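Local coordinates for protein 3'-5' exonuclease crn-4 (Caenorhabditis elegans, PDB 5DK5) that degrades RNA and DNA as a 3'-5' exonuclease of the DEDDh family and takes part in apoptotic DNA degradation, at residues K211-E216 / G260-E265; L229-E234 / D297-A302; Y180-I185 / I198-Q203. All coordinates share one frame; numbering follows the deposited sequence.

Contact 1. Residues K211-E216 / G260-E265; sequences KVTVNE and GDFRLE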
ATOM      1  N   LYS B 211      10.892 -11.103  38.470  1.00 55.33           N
ATOM      2  CA  LYS B 211       9.599 -10.724  39.031  1.00 55.38           C
ATOM      3  C   LYS B 211       8.748 -10.019  37.976  1.00 52.97           C
ATOM      4  O   LYS B 211       8.977  -8.852  37.655  1.00 51.27           O
ATOM      5  CB  LYS B 211       9.795  -9.825  40.252  1.00 57.65           C
ATOM      6  CG  LYS B 211       8.545  -9.642  41.100  1.00 58.81           C
ATOM      7  CD  LYS B 211       8.888  -9.531  42.582  1.00 61.05           C
ATOM      8  CE  LYS B 211       7.734  -9.975  43.470  1.00 62.14           C
ATOM      9  NZ  LYS B 211       8.157 -10.117  44.895  1.00 64.26           N
ATOM     10  N   VAL B 212       7.763 -10.738  37.448  1.00 54.21           N
ATOM     11  CA  VAL B 212       6.968 -10.261  36.322  1.00 50.99           C
ATOM     12  C   VAL B 212       5.624  -9.692  36.772  1.00 50.90           C
ATOM     13  O   VAL B 212       4.844 -10.367  37.444  1.00 52.65           O
ATOM     14  CB  VAL B 212       6.730 -11.395  35.302  1.00 49.70           C
ATOM     15  CG1 VAL B 212       5.964 -10.885  34.091  1.00 47.90           C
ATOM     16  CG2 VAL B 212       8.061 -12.002  34.873  1.00 49.89           C
ATOM     17  N   THR B 213       5.371  -8.441  36.399  1.00 47.72           N
ATOM     18  CA  THR B 213       4.128  -7.753  36.737  1.00 44.51           C
ATOM     19  C   THR B 213       3.849  -6.651  35.719  1.00 41.70           C
ATOM     20  O   THR B 213       4.724  -6.292  34.933  1.00 40.95           O
ATOM     21  CB  THR B 213       4.186  -7.122  38.143  1.00 44.55           C
ATOM     22  OG1 THR B 213       4.926  -7.970  39.030  1.00 51.61           O
ATOM     23  CG2 THR B 213       2.787  -6.906  38.703  1.00 39.95           C
ATOM     24  N   VAL B 214       2.628  -6.122  35.732  1.00 39.13           N
ATOM     25  CA  VAL B 214       2.295  -4.928  34.960  1.00 40.71           C
ATOM     26  C   VAL B 214       3.262  -3.797  35.309  1.00 43.04           C
ATOM     27  O   VAL B 214       3.341  -3.377  36.464  1.00 36.21           O
ATOM     28  CB  VAL B 214       0.839  -4.473  35.228  1.00 34.16           C
ATOM     29  CG1 VAL B 214       0.572  -3.084  34.642  1.00 59.17           C
ATOM     30  CG2 VAL B 214      -0.151  -5.492  34.669  1.00 33.41           C
ATOM     31  N   ASN B 215       3.994  -3.315  34.307  1.00 34.67           N
ATOM     32  CA  ASN B 215       4.975  -2.250  34.503  1.00 35.32           C
ATOM     33  C   ASN B 215       4.716  -1.032  33.616  1.00 36.67           C
ATOM     34  O   ASN B 215       5.431  -0.033  33.700  1.00 36.53           O
ATOM     35  CB  ASN B 215       6.388  -2.783  34.251  1.00 59.57           C
ATOM     36  CG  ASN B 215       6.522  -3.478  32.910  1.00 59.21           C
ATOM     37  OD1 ASN B 215       5.608  -3.457  32.087  1.00 33.67           O
ATOM     38  ND2 ASN B 215       7.675  -4.095  32.682  1.00 35.37           N
ATOM     39  N   GLU B 216       3.695  -1.120  32.768  1.00 36.91           N
ATOM     40  CA  GLU B 216       3.307  -0.002  31.912  1.00 37.91           C
ATOM     41  C   GLU B 216       1.793   0.169  31.880  1.00 33.79           C
ATOM     42  O   GLU B 216       1.045  -0.807  31.814  1.00 31.49           O
ATOM     43  CB  GLU B 216       3.845  -0.198  30.491  1.00 42.44           C
ATOM     44  CG  GLU B 216       5.354  -0.012  30.378  1.00 48.59           C
ATOM     45  CD  GLU B 216       5.835   0.088  28.941  1.00 50.46           C
ATOM     46  OE1 GLU B 216       5.002  -0.022  28.017  1.00 49.92           O
ATOM     47  OE2 GLU B 216       7.052   0.280  28.734  1.00 51.20           O
ATOM     48  N   GLY B 260       6.257  -3.006  42.590  1.00 61.45           N
ATOM     49  CA  GLY B 260       5.665  -3.040  43.916  1.00 62.83           C
ATOM     50  C   GLY B 260       4.548  -2.028  44.099  1.00 62.63           C
ATOM     51  O   GLY B 260       3.928  -1.968  45.160  1.00 63.81           O
ATOM     52  N   ASP B 261       4.286  -1.236  43.061  1.00 52.18           N
ATOM     53  CA  ASP B 261       3.283  -0.174  43.131  1.00 53.96           C
ATOM     54  C   ASP B 261       1.960  -0.574  42.485  1.00 48.88           C
ATOM     55  O   ASP B 261       0.940   0.081  42.699  1.00 48.81           O
ATOM     56  CB  ASP B 261       3.813   1.095  42.460  1.00 59.10           C
ATOM     57  CG  ASP B 261       5.011   1.679  43.182  1.00 65.77           C
ATOM     58  OD1 ASP B 261       5.659   0.944  43.956  1.00 68.94           O
ATOM     59  OD2 ASP B 261       5.302   2.875  42.974  1.00 67.62           O
ATOM     60  N   PHE B 262       1.978  -1.640  41.690  1.00 49.41           N
ATOM     61  CA  PHE B 262       0.781  -2.071  40.972  1.00 47.09           C
ATOM     62  C   PHE B 262      -0.162  -2.900  41.840  1.00 45.66           C
ATOM     63  O   PHE B 262       0.257  -3.857  42.493  1.00 44.11           O
ATOM     64  CB  PHE B 262       1.159  -2.882  39.734  1.00 45.91           C
ATOM     65  CG  PHE B 262      -0.024  -3.480  39.030  1.00 44.23           C
ATOM     66  CD1 PHE B 262      -0.837  -2.695  38.232  1.00 43.15           C
ATOM     67  CD2 PHE B 262      -0.333  -4.823  39.175  1.00 43.44           C
ATOM     68  CE1 PHE B 262      -1.931  -3.236  37.587  1.00 42.52           C
ATOM     69  CE2 PHE B 262      -1.427  -5.369  38.532  1.00 41.94           C
ATOM     70  CZ  PHE B 262      -2.227  -4.576  37.737  1.00 41.45           C
ATOM     71  N   ARG B 263      -1.438  -2.522  41.824  1.00 52.51           N
ATOM     72  CA  ARG B 263      -2.493  -3.272  42.499  1.00 52.45           C
ATOM     73  C   ARG B 263      -3.515  -3.735  41.468  1.00 50.51           C
ATOM     74  O   ARG B 263      -3.764  -3.043  40.481  1.00 48.74           O
ATOM     75  CB  ARG B 263      -3.172  -2.417  43.573  1.00 55.89           C
ATOM     76  CG  ARG B 263      -2.211  -1.701  44.514  1.00 59.43           C
ATOM     77  CD  ARG B 263      -1.287  -2.672  45.233  1.00 64.45           C
ATOM     78  NE  ARG B 263      -0.243  -1.983  45.985  1.00 70.55           N
ATOM     79  CZ  ARG B 263       0.866  -2.563  46.432  1.00 75.67           C
ATOM     80  NH1 ARG B 263       1.090  -3.850  46.199  1.00 76.77           N
ATOM     81  NH2 ARG B 263       1.759  -1.854  47.110  1.00 78.12           N
ATOM     82  N   LEU B 264      -4.106  -4.904  41.694  1.00 45.14           N
ATOM     83  CA  LEU B 264      -5.088  -5.452  40.765  1.00 45.75           C
ATOM     84  C   LEU B 264      -6.327  -4.571  40.656  1.00 44.56           C
ATOM     85  O   LEU B 264      -7.000  -4.564  39.625  1.00 41.64           O
ATOM     86  CB  LEU B 264      -5.496  -6.864  41.188  1.00 48.65           C
ATOM     87  CG  LEU B 264      -4.696  -7.982  40.521  1.00 54.16           C
ATOM     88  CD1 LEU B 264      -3.223  -7.874  40.863  1.00 57.37           C
ATOM     89  CD2 LEU B 264      -5.247  -9.345  40.917  1.00 57.43           C
ATOM     90  N   GLU B 265      -6.622  -3.825  41.717  1.00 52.98           N
ATOM     91  CA  GLU B 265      -7.805  -2.973  41.746  1.00 55.28           C
ATOM     92  C   GLU B 265      -7.637  -1.734  40.873  1.00 54.26           C
ATOM     93  O   GLU B 265      -8.561  -0.931  40.739  1.00 53.79           O
ATOM     94  CB  GLU B 265      -8.132  -2.551  43.180  1.00 60.95           C
ATOM     95  CG  GLU B 265      -7.018  -1.773  43.879  1.00 65.56           C
ATOM     96  CD  GLU B 265      -7.455  -1.178  45.207  1.00 70.04           C
ATOM     97  OE1 GLU B 265      -8.659  -0.884  45.367  1.00 71.26           O
ATOM     98  OE2 GLU B 265      -6.590  -1.004  46.092  1.00 71.83           O
TER

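Contact 2. Residues L229-E234 / D297-A302; sequences LVYNKE and DPIHFA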
ATOM      1  N   LEU B 229       6.302  19.568  20.434  1.00 50.67           N
ATOM      2  CA  LEU B 229       7.434  18.759  20.004  1.00 50.57           C
ATOM      3  C   LEU B 229       8.331  19.545  19.053  1.00 51.82           C
ATOM      4  O   LEU B 229       7.843  20.200  18.133  1.00 51.04           O
ATOM      5  CB  LEU B 229       6.940  17.480  19.322  1.00 49.33           C
ATOM      6  CG  LEU B 229       7.994  16.532  18.746  1.00 47.45           C
ATOM      7  CD1 LEU B 229       8.787  15.870  19.859  1.00 48.07           C
ATOM      8  CD2 LEU B 229       7.338  15.490  17.853  1.00 45.54           C
ATOM      9  N   VAL B 230       9.639  19.483  19.281  1.00 46.23           N
ATOM     10  CA  VAL B 230      10.594  20.091  18.365  1.00 49.70           C
ATOM     11  C   VAL B 230      10.636  19.262  17.086  1.00 48.86           C
ATOM     12  O   VAL B 230      11.229  18.183  17.047  1.00 47.98           O
ATOM     13  CB  VAL B 230      12.000  20.193  18.985  1.00 51.69           C
ATOM     14  CG1 VAL B 230      12.993  20.767  17.980  1.00 51.63           C
ATOM     15  CG2 VAL B 230      11.959  21.054  20.241  1.00 52.70           C
ATOM     16  N   TYR B 231      10.004  19.785  16.040  1.00 61.37           N
ATOM     17  CA  TYR B 231       9.756  19.029  14.819  1.00 60.22           C
ATOM     18  C   TYR B 231      11.027  18.730  14.026  1.00 59.72           C
ATOM     19  O   TYR B 231      11.786  19.635  13.684  1.00 59.35           O
ATOM     20  CB  TYR B 231       8.766  19.794  13.936  1.00 59.75           C
ATOM     21  CG  TYR B 231       8.269  19.016  12.738  1.00 56.97           C
ATOM     22  CD1 TYR B 231       7.406  17.940  12.895  1.00 55.32           C
ATOM     23  CD2 TYR B 231       8.652  19.367  11.450  1.00 56.27           C
ATOM     24  CE1 TYR B 231       6.946  17.227  11.803  1.00 54.42           C
ATOM     25  CE2 TYR B 231       8.196  18.662  10.351  1.00 55.53           C
ATOM     26  CZ  TYR B 231       7.342  17.593  10.534  1.00 54.52           C
ATOM     27  OH  TYR B 231       6.880  16.884   9.447  1.00 52.55           O
ATOM     28  N   ASN B 232      11.242  17.448  13.747  1.00 53.82           N
ATOM     29  CA  ASN B 232      12.310  17.004  12.857  1.00 52.77           C
ATOM     30  C   ASN B 232      11.737  16.682  11.481  1.00 50.20           C
ATOM     31  O   ASN B 232      10.923  15.772  11.342  1.00 47.24           O
ATOM     32  CB  ASN B 232      13.020  15.781  13.439  1.00 53.69           C
ATOM     33  CG  ASN B 232      14.139  15.278  12.550  1.00 55.72           C
ATOM     34  OD1 ASN B 232      14.618  15.991  11.668  1.00 57.39           O
ATOM     35  ND2 ASN B 232      14.564  14.044  12.780  1.00 57.19           N
ATOM     36  N   LYS B 233      12.166  17.427  10.468  1.00 49.52           N
ATOM     37  CA  LYS B 233      11.575  17.330   9.135  1.00 48.42           C
ATOM     38  C   LYS B 233      11.779  15.966   8.476  1.00 42.59           C
ATOM     39  O   LYS B 233      10.997  15.572   7.610  1.00 38.95           O
ATOM     40  CB  LYS B 233      12.148  18.423   8.225  1.00 54.83           C
ATOM     41  CG  LYS B 233      11.227  19.622   8.022  1.00 61.07           C
ATOM     42  CD  LYS B 233      11.880  20.918   8.473  1.00 67.30           C
ATOM     43  CE  LYS B 233      11.064  22.127   8.037  1.00 70.59           C
ATOM     44  NZ  LYS B 233       9.648  22.055   8.498  1.00 71.54           N
ATOM     45  N   GLU B 234      12.820  15.250   8.886  1.00 44.58           N
ATOM     46  CA  GLU B 234      13.152  13.960   8.285  1.00 45.29           C
ATOM     47  C   GLU B 234      12.663  12.798   9.147  1.00 40.55           C
ATOM     48  O   GLU B 234      13.212  11.699   9.085  1.00 37.63           O
ATOM     49  CB  GLU B 234      14.665  13.847   8.073  1.00 51.84           C
ATOM     50  CG  GLU B 234      15.261  14.970   7.234  1.00 57.69           C
ATOM     51  CD  GLU B 234      14.741  14.981   5.809  1.00 62.70           C
ATOM     52  OE1 GLU B 234      14.320  13.912   5.317  1.00 64.06           O
ATOM     53  OE2 GLU B 234      14.753  16.059   5.180  1.00 65.05           O
ATOM     54  N   ASP B 297       3.206  20.094   4.682  1.00 42.92           N
ATOM     55  CA  ASP B 297       3.834  18.888   5.209  1.00 40.69           C
ATOM     56  C   ASP B 297       2.889  18.187   6.187  1.00 37.43           C
ATOM     57  O   ASP B 297       3.143  18.158   7.391  1.00 35.77           O
ATOM     58  CB  ASP B 297       5.161  19.228   5.894  1.00 42.41           C
ATOM     59  CG  ASP B 297       5.959  17.993   6.273  1.00 47.22           C
ATOM     60  OD1 ASP B 297       5.838  16.962   5.580  1.00 49.59           O
ATOM     61  OD2 ASP B 297       6.714  18.056   7.265  1.00 50.09           O
ATOM     62  N   PRO B 298       1.785  17.621   5.671  1.00 36.29           N
ATOM     63  CA  PRO B 298       0.782  16.994   6.537  1.00 33.63           C
ATOM     64  C   PRO B 298       1.223  15.635   7.076  1.00 30.05           C
ATOM     65  O   PRO B 298       1.978  14.925   6.413  1.00 26.43           O
ATOM     66  CB  PRO B 298      -0.435  16.827   5.612  1.00 31.94           C
ATOM     67  CG  PRO B 298      -0.088  17.533   4.330  1.00 31.99           C
ATOM     68  CD  PRO B 298       1.394  17.548   4.255  1.00 33.73           C
ATOM     69  N   ILE B 299       0.746  15.288   8.268  1.00 31.41           N
ATOM     70  CA  ILE B 299       0.970  13.963   8.835  1.00 30.32           C
ATOM     71  C   ILE B 299      -0.075  13.006   8.272  1.00 26.55           C
ATOM     72  O   ILE B 299      -1.230  13.018   8.699  1.00 27.35           O
ATOM     73  CB  ILE B 299       0.883  13.970  10.375  1.00 31.24           C
ATOM     74  CG1 ILE B 299       1.722  15.109  10.966  1.00 34.24           C
ATOM     75  CG2 ILE B 299       1.324  12.629  10.938  1.00 31.01           C
ATOM     76  CD1 ILE B 299       3.210  14.991  10.708  1.00 36.87           C
ATOM     77  N   HIS B 300       0.332  12.179   7.316  1.00 22.21           N
ATOM     78  CA  HIS B 300      -0.606  11.327   6.589  1.00 21.31           C
ATOM     79  C   HIS B 300      -1.382  10.381   7.507  1.00 22.28           C
ATOM     80  O   HIS B 300      -2.606  10.288   7.411  1.00 18.58           O
ATOM     81  CB  HIS B 300       0.131  10.516   5.519  1.00 19.58           C
ATOM     82  CG  HIS B 300      -0.696   9.429   4.909  1.00 19.52           C
ATOM     83  ND1 HIS B 300      -1.835   9.680   4.174  1.00 20.16           N
ATOM     84  CD2 HIS B 300      -0.551   8.081   4.925  1.00 18.51           C
ATOM     85  CE1 HIS B 300      -2.353   8.537   3.762  1.00 17.61           C
ATOM     86  NE2 HIS B 300      -1.593   7.552   4.204  1.00 16.97           N
ATOM     87  N   PHE B 301      -0.677   9.688   8.396  1.00 21.03           N
ATOM     88  CA  PHE B 301      -1.314   8.670   9.227  1.00 20.54           C
ATOM     89  C   PHE B 301      -2.281   9.297  10.226  1.00 20.75           C
ATOM     90  O   PHE B 301      -3.245   8.663  10.650  1.00 20.90           O
ATOM     91  CB  PHE B 301      -0.262   7.824   9.958  1.00 19.23           C
ATOM     92  CG  PHE B 301       0.283   8.458  11.213  1.00 25.81           C
ATOM     93  CD1 PHE B 301      -0.383   8.322  12.423  1.00 28.01           C
ATOM     94  CD2 PHE B 301       1.473   9.163  11.189  1.00 20.68           C
ATOM     95  CE1 PHE B 301       0.119   8.895  13.576  1.00 29.53           C
ATOM     96  CE2 PHE B 301       1.981   9.736  12.340  1.00 25.51           C
ATOM     97  CZ  PHE B 301       1.302   9.602  13.535  1.00 28.36           C
ATOM     98  N   ALA B 302      -2.016  10.542  10.608  1.00 22.87           N
ATOM     99  CA  ALA B 302      -2.918  11.267  11.492  1.00 24.29           C
ATOM    100  C   ALA B 302      -4.150  11.715  10.713  1.00 24.53           C
ATOM    101  O   ALA B 302      -5.280  11.606  11.192  1.00 25.41           O
ATOM    102  CB  ALA B 302      -2.215  12.461  12.111  1.00 21.66           C
TER
HETATM  103  O   HOH W   1       8.985  17.088   6.554  1.00 63.36           O

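Contact 3. Residues Y180-I185 / I198-Q203; sequences YDLPTI and IATILQ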
ATOM      1  N   TYR B 180      19.805 -15.341  27.545  1.00 58.12           N
ATOM      2  CA  TYR B 180      19.523 -16.588  28.250  1.00 59.23           C
ATOM      3  C   TYR B 180      19.936 -17.803  27.422  1.00 58.24           C
ATOM      4  O   TYR B 180      19.665 -18.943  27.803  1.00 60.74           O
ATOM      5  CB  TYR B 180      18.036 -16.671  28.605  1.00 57.98           C
ATOM      6  CG  TYR B 180      17.580 -15.587  29.558  1.00 57.66           C
ATOM      7  CD1 TYR B 180      17.688 -15.753  30.931  1.00 59.16           C
ATOM      8  CD2 TYR B 180      17.048 -14.396  29.084  1.00 55.94           C
ATOM      9  CE1 TYR B 180      17.276 -14.763  31.805  1.00 58.14           C
ATOM     10  CE2 TYR B 180      16.633 -13.403  29.948  1.00 54.67           C
ATOM     11  CZ  TYR B 180      16.749 -13.591  31.308  1.00 55.39           C
ATOM     12  OH  TYR B 180      16.339 -12.602  32.171  1.00 54.03           O
ATOM     13  N   ASP B 181      20.601 -17.551  26.297  1.00 71.27           N
ATOM     14  CA  ASP B 181      21.058 -18.613  25.404  1.00 73.41           C
ATOM     15  C   ASP B 181      19.901 -19.534  25.021  1.00 71.23           C
ATOM     16  O   ASP B 181      19.980 -20.753  25.190  1.00 72.14           O
ATOM     17  CB  ASP B 181      22.187 -19.417  26.060  1.00 78.50           C
ATOM     18  CG  ASP B 181      22.993 -20.223  25.054  1.00 81.88           C
ATOM     19  OD1 ASP B 181      22.487 -20.485  23.942  1.00 81.76           O
ATOM     20  OD2 ASP B 181      24.142 -20.595  25.377  1.00 84.53           O
ATOM     21  N   LEU B 182      18.827 -18.937  24.515  1.00 62.74           N
ATOM     22  CA  LEU B 182      17.658 -19.688  24.075  1.00 62.26           C
ATOM     23  C   LEU B 182      17.663 -19.823  22.554  1.00 65.99           C
ATOM     24  O   LEU B 182      17.907 -18.844  21.850  1.00 66.64           O
ATOM     25  CB  LEU B 182      16.373 -19.002  24.537  1.00 58.69           C
ATOM     26  CG  LEU B 182      16.139 -18.939  26.048  1.00 59.55           C
ATOM     27  CD1 LEU B 182      14.932 -18.072  26.356  1.00 57.95           C
ATOM     28  CD2 LEU B 182      15.955 -20.332  26.630  1.00 61.80           C
ATOM     29  N   PRO B 183      17.398 -21.036  22.038  1.00 60.95           N
ATOM     30  CA  PRO B 183      17.330 -21.190  20.580  1.00 60.76           C
ATOM     31  C   PRO B 183      16.147 -20.438  19.984  1.00 55.85           C
ATOM     32  O   PRO B 183      15.022 -20.588  20.462  1.00 53.55           O
ATOM     33  CB  PRO B 183      17.171 -22.701  20.392  1.00 62.78           C
ATOM     34  CG  PRO B 183      16.572 -23.181  21.663  1.00 63.76           C
ATOM     35  CD  PRO B 183      17.142 -22.308  22.736  1.00 64.01           C
ATOM     36  N   THR B 184      16.403 -19.635  18.955  1.00 69.28           N
ATOM     37  CA  THR B 184      15.351 -18.858  18.313  1.00 65.79           C
ATOM     38  C   THR B 184      14.283 -19.776  17.729  1.00 67.89           C
ATOM     39  O   THR B 184      14.561 -20.597  16.855  1.00 68.73           O
ATOM     40  CB  THR B 184      15.918 -17.954  17.198  1.00 62.85           C
ATOM     41  OG1 THR B 184      16.772 -16.961  17.777  1.00 62.83           O
ATOM     42  CG2 THR B 184      14.796 -17.256  16.425  1.00 60.08           C
ATOM     43  N   ILE B 185      13.061 -19.633  18.229  1.00 49.41           N
ATOM     44  CA  ILE B 185      11.934 -20.412  17.737  1.00 53.43           C
ATOM     45  C   ILE B 185      11.480 -19.867  16.385  1.00 52.25           C
ATOM     46  O   ILE B 185      11.152 -18.686  16.262  1.00 50.45           O
ATOM     47  CB  ILE B 185      10.761 -20.391  18.737  1.00 56.03           C
ATOM     48  CG1 ILE B 185      11.187 -21.041  20.058  1.00 58.38           C
ATOM     49  CG2 ILE B 185       9.553 -21.114  18.163  1.00 56.93           C
ATOM     50  CD1 ILE B 185      10.177 -20.900  21.181  1.00 58.95           C
ATOM     51  N   ILE B 198       8.543 -15.131  23.014  1.00 36.34           N
ATOM     52  CA  ILE B 198       8.302 -14.293  24.182  1.00 38.45           C
ATOM     53  C   ILE B 198       7.861 -15.150  25.366  1.00 39.34           C
ATOM     54  O   ILE B 198       8.273 -14.912  26.502  1.00 37.97           O
ATOM     55  CB  ILE B 198       7.236 -13.215  23.892  1.00 35.99           C
ATOM     56  CG1 ILE B 198       7.769 -12.208  22.872  1.00 36.18           C
ATOM     57  CG2 ILE B 198       6.838 -12.481  25.174  1.00 35.40           C
ATOM     58  CD1 ILE B 198       6.708 -11.286  22.292  1.00 34.65           C
ATOM     59  N   ALA B 199       7.023 -16.144  25.089  1.00 35.54           N
ATOM     60  CA  ALA B 199       6.523 -17.038  26.128  1.00 39.52           C
ATOM     61  C   ALA B 199       7.659 -17.837  26.759  1.00 35.15           C
ATOM     62  O   ALA B 199       7.728 -17.975  27.979  1.00 36.10           O
ATOM     63  CB  ALA B 199       5.473 -17.974  25.556  1.00 38.21           C
ATOM     64  N   THR B 200       8.546 -18.364  25.921  1.00 43.50           N
ATOM     65  CA  THR B 200       9.679 -19.146  26.404  1.00 44.63           C
ATOM     66  C   THR B 200      10.639 -18.258  27.192  1.00 45.47           C
ATOM     67  O   THR B 200      11.173 -18.670  28.222  1.00 48.50           O
ATOM     68  CB  THR B 200      10.433 -19.817  25.245  1.00 42.47           C
ATOM     69  OG1 THR B 200       9.515 -20.595  24.467  1.00 41.01           O
ATOM     70  CG2 THR B 200      11.540 -20.722  25.766  1.00 39.09           C
ATOM     71  N   ILE B 201      10.854 -17.043  26.700  1.00 38.33           N
ATOM     72  CA  ILE B 201      11.664 -16.063  27.412  1.00 37.59           C
ATOM     73  C   ILE B 201      11.024 -15.754  28.760  1.00 37.88           C
ATOM     74  O   ILE B 201      11.695 -15.765  29.791  1.00 39.16           O
ATOM     75  CB  ILE B 201      11.823 -14.761  26.599  1.00 39.35           C
ATOM     76  CG1 ILE B 201      12.692 -15.010  25.365  1.00 41.63           C
ATOM     77  CG2 ILE B 201      12.461 -13.656  27.445  1.00 39.35           C
ATOM     78  CD1 ILE B 201      12.555 -13.944  24.296  1.00 41.21           C
ATOM     79  N   LEU B 202       9.723 -15.479  28.736  1.00 36.75           N
ATOM     80  CA  LEU B 202       8.967 -15.184  29.949  1.00 36.95           C
ATOM     81  C   LEU B 202       9.125 -16.301  30.973  1.00 48.00           C
ATOM     82  O   LEU B 202       9.349 -16.045  32.154  1.00 45.39           O
ATOM     83  CB  LEU B 202       7.487 -14.981  29.613  1.00 40.33           C
ATOM     84  CG  LEU B 202       6.514 -14.854  30.788  1.00 42.33           C
ATOM     85  CD1 LEU B 202       6.825 -13.625  31.623  1.00 44.20           C
ATOM     86  CD2 LEU B 202       5.084 -14.808  30.281  1.00 42.03           C
ATOM     87  N   GLN B 203       9.013 -17.541  30.507  1.00 49.88           N
ATOM     88  CA  GLN B 203       9.135 -18.708  31.372  1.00 48.69           C
ATOM     89  C   GLN B 203      10.530 -18.795  31.980  1.00 48.46           C
ATOM     90  O   GLN B 203      10.684 -18.911  33.195  1.00 48.74           O
ATOM     91  CB  GLN B 203       8.826 -19.984  30.586  1.00 47.48           C
ATOM     92  CG  GLN B 203       8.820 -21.254  31.422  1.00 46.65           C
ATOM     93  CD  GLN B 203       8.432 -22.476  30.615  1.00 45.46           C
ATOM     94  OE1 GLN B 203       8.950 -22.704  29.521  1.00 44.94           O
ATOM     95  NE2 GLN B 203       7.508 -23.268  31.147  1.00 46.18           N
TER

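Contact 1. Residues K211-E216 / G260-E265
The two loops come nearest at V214 and F262, whose CA atoms are 6.8 Å apart, and both residues start their side chains toward the opposite loop. The V214 isopropyl group lies over one face of the F262 ring. CB stands 3.7 Å from the ring centroid and only 7° off the ring normal, a CH-pi contact. Its two methyls spread over the same face: CG1 lies over the CD1-CE1 side, and CG2 approaches CZ at 3.8 Å. With chi1 at 174° the F262 ring swings away from its own backbone N and meets V214 with a face. T213 adds one methyl, its CG2 coming obliquely to F262 CD2 at 3.8 Å. Q147 of strand 147-150 touches both V214 and F262, and F18 packs on V214. Just after V214, N215 and E216 form a classic beta bulge opposite Y148, where the chain enters strand 216-219. The contact joins the loop before strand 216-219 to the loop after edge strand 253-256, away from the metal sites. V214 and F262 are both buried. The link is apolar, made of van der Waals and CH-pi contact, so it probably depends on fit more than on polar pairing.

Contact 2. Residues L229-E234 / D297-A302
The Y231 hydroxyl donates to D297 OD2, and this bond carries the contact. The distance from Y231 OH to D297 OD2 is 2.5 Å, which is very short, so its exact length deserves caution. OD2 meets the ring at its edge, near the ring plane, and the carboxylate plane is turned 69° from the ring. In both residues CG is anti to the backbone N (chi1 -171°), and the two side chains reach out to meet at their polar ends. I299 CD1 also comes obliquely to the phenol end, 4.5 Å from Y231 CE1.

A water forms the second link. It donates to D297 OD2 at 2.6 Å and to K233 O at 2.7 Å. OD2 thus accepts from both the phenol and the water. The ammonium of K233 stands farther off, with NZ 5.1 Å from D297 OD2, and may add some long-range attraction. On the tyrosine side, N232 OD1 takes a weak bond from E234 N at 3.4 Å.

W235 and R236, just after residues 229-234, hold the pair from outside: W235 NE1 bonds to Y231 OH, and R236 makes a salt bridge to D297 OD1. The positive charge nearby would be expected to keep D297 ionised.

I299 is the N-cap of helix 300-305. The H300 and F301 amides bond to D36, and the H300 ring bonds to T73 and D90 of the second subunit. The contact therefore ties the loop between strand 216-219 and helix 239-249 to the start of the C-terminal helix. F301 packs edge-to-face on F246 of helix 239-249, and L229 touches I245 of the same helix.

Contact 3. Residues Y180-I185 / I198-Q203
L182 packs on I201 just after a Schellman motif that ends helix 172-179. D181, with its positive phi of 53°, is the C-prime residue, and L182 N bonds back to N177 O. The chain then runs as an extended loop along helix 191-207 of the DEDDh exonuclease domain. That helix also carries D194, a magnesium ligand, whose side chain is about 8 Å from that of I185.

The tight part is centred on L182 CD1. This methyl touches I201 CG1 at 3.9 Å and I201 CA at 4.0 Å. It also sits 4.3 Å from T200 CG2, so it rests against the helix where the two residues adjoin. In L182, CG lies anti to the carbonyl carbon (chi1 -65°), and chi2 of 172° extends CD1 away from CA and onto the helix. I201 is buried, and M176 and N177 of helix 172-179 pack on it as well. The Y180 side chain starts toward the helix, and its ring packs on R204 and M205 farther along it.

The outer side is looser. Between L182 and I185 the loop stands off from the helix, with P183 and T184 exposed to solvent. I185 brings the chain back, and N197 ND2 bonds to its carbonyl O. T200 is partly exposed, and its hydroxyl is engaged within the helix by a bond to L196 O. Against that same hydroxyl rests the end of the I185 side chain, with CD1 3.4 Å from T200 OG1.

Contact 3 closes before either of the others opens, and its helix 191-207 leads into the loop of contact 1. Those two touch: V212 CG1 meets L202 CD1 at 3.8 Å, although their centres are 22 Å apart. Contact 2 is remote, its centre 35 Å from contact 1 and 37 Å from contact 3, on the opposite side of the chain's centre from contact 3. The segments of contacts 1 and 2 alternate along the chain. Contact 3 belongs to the exonuclease domain, and contact 1 joins loops flanking the last strands of the sheet. Contact 2 lies where H300 meets the second subunit, in keeping with dimerisation through the C-terminus.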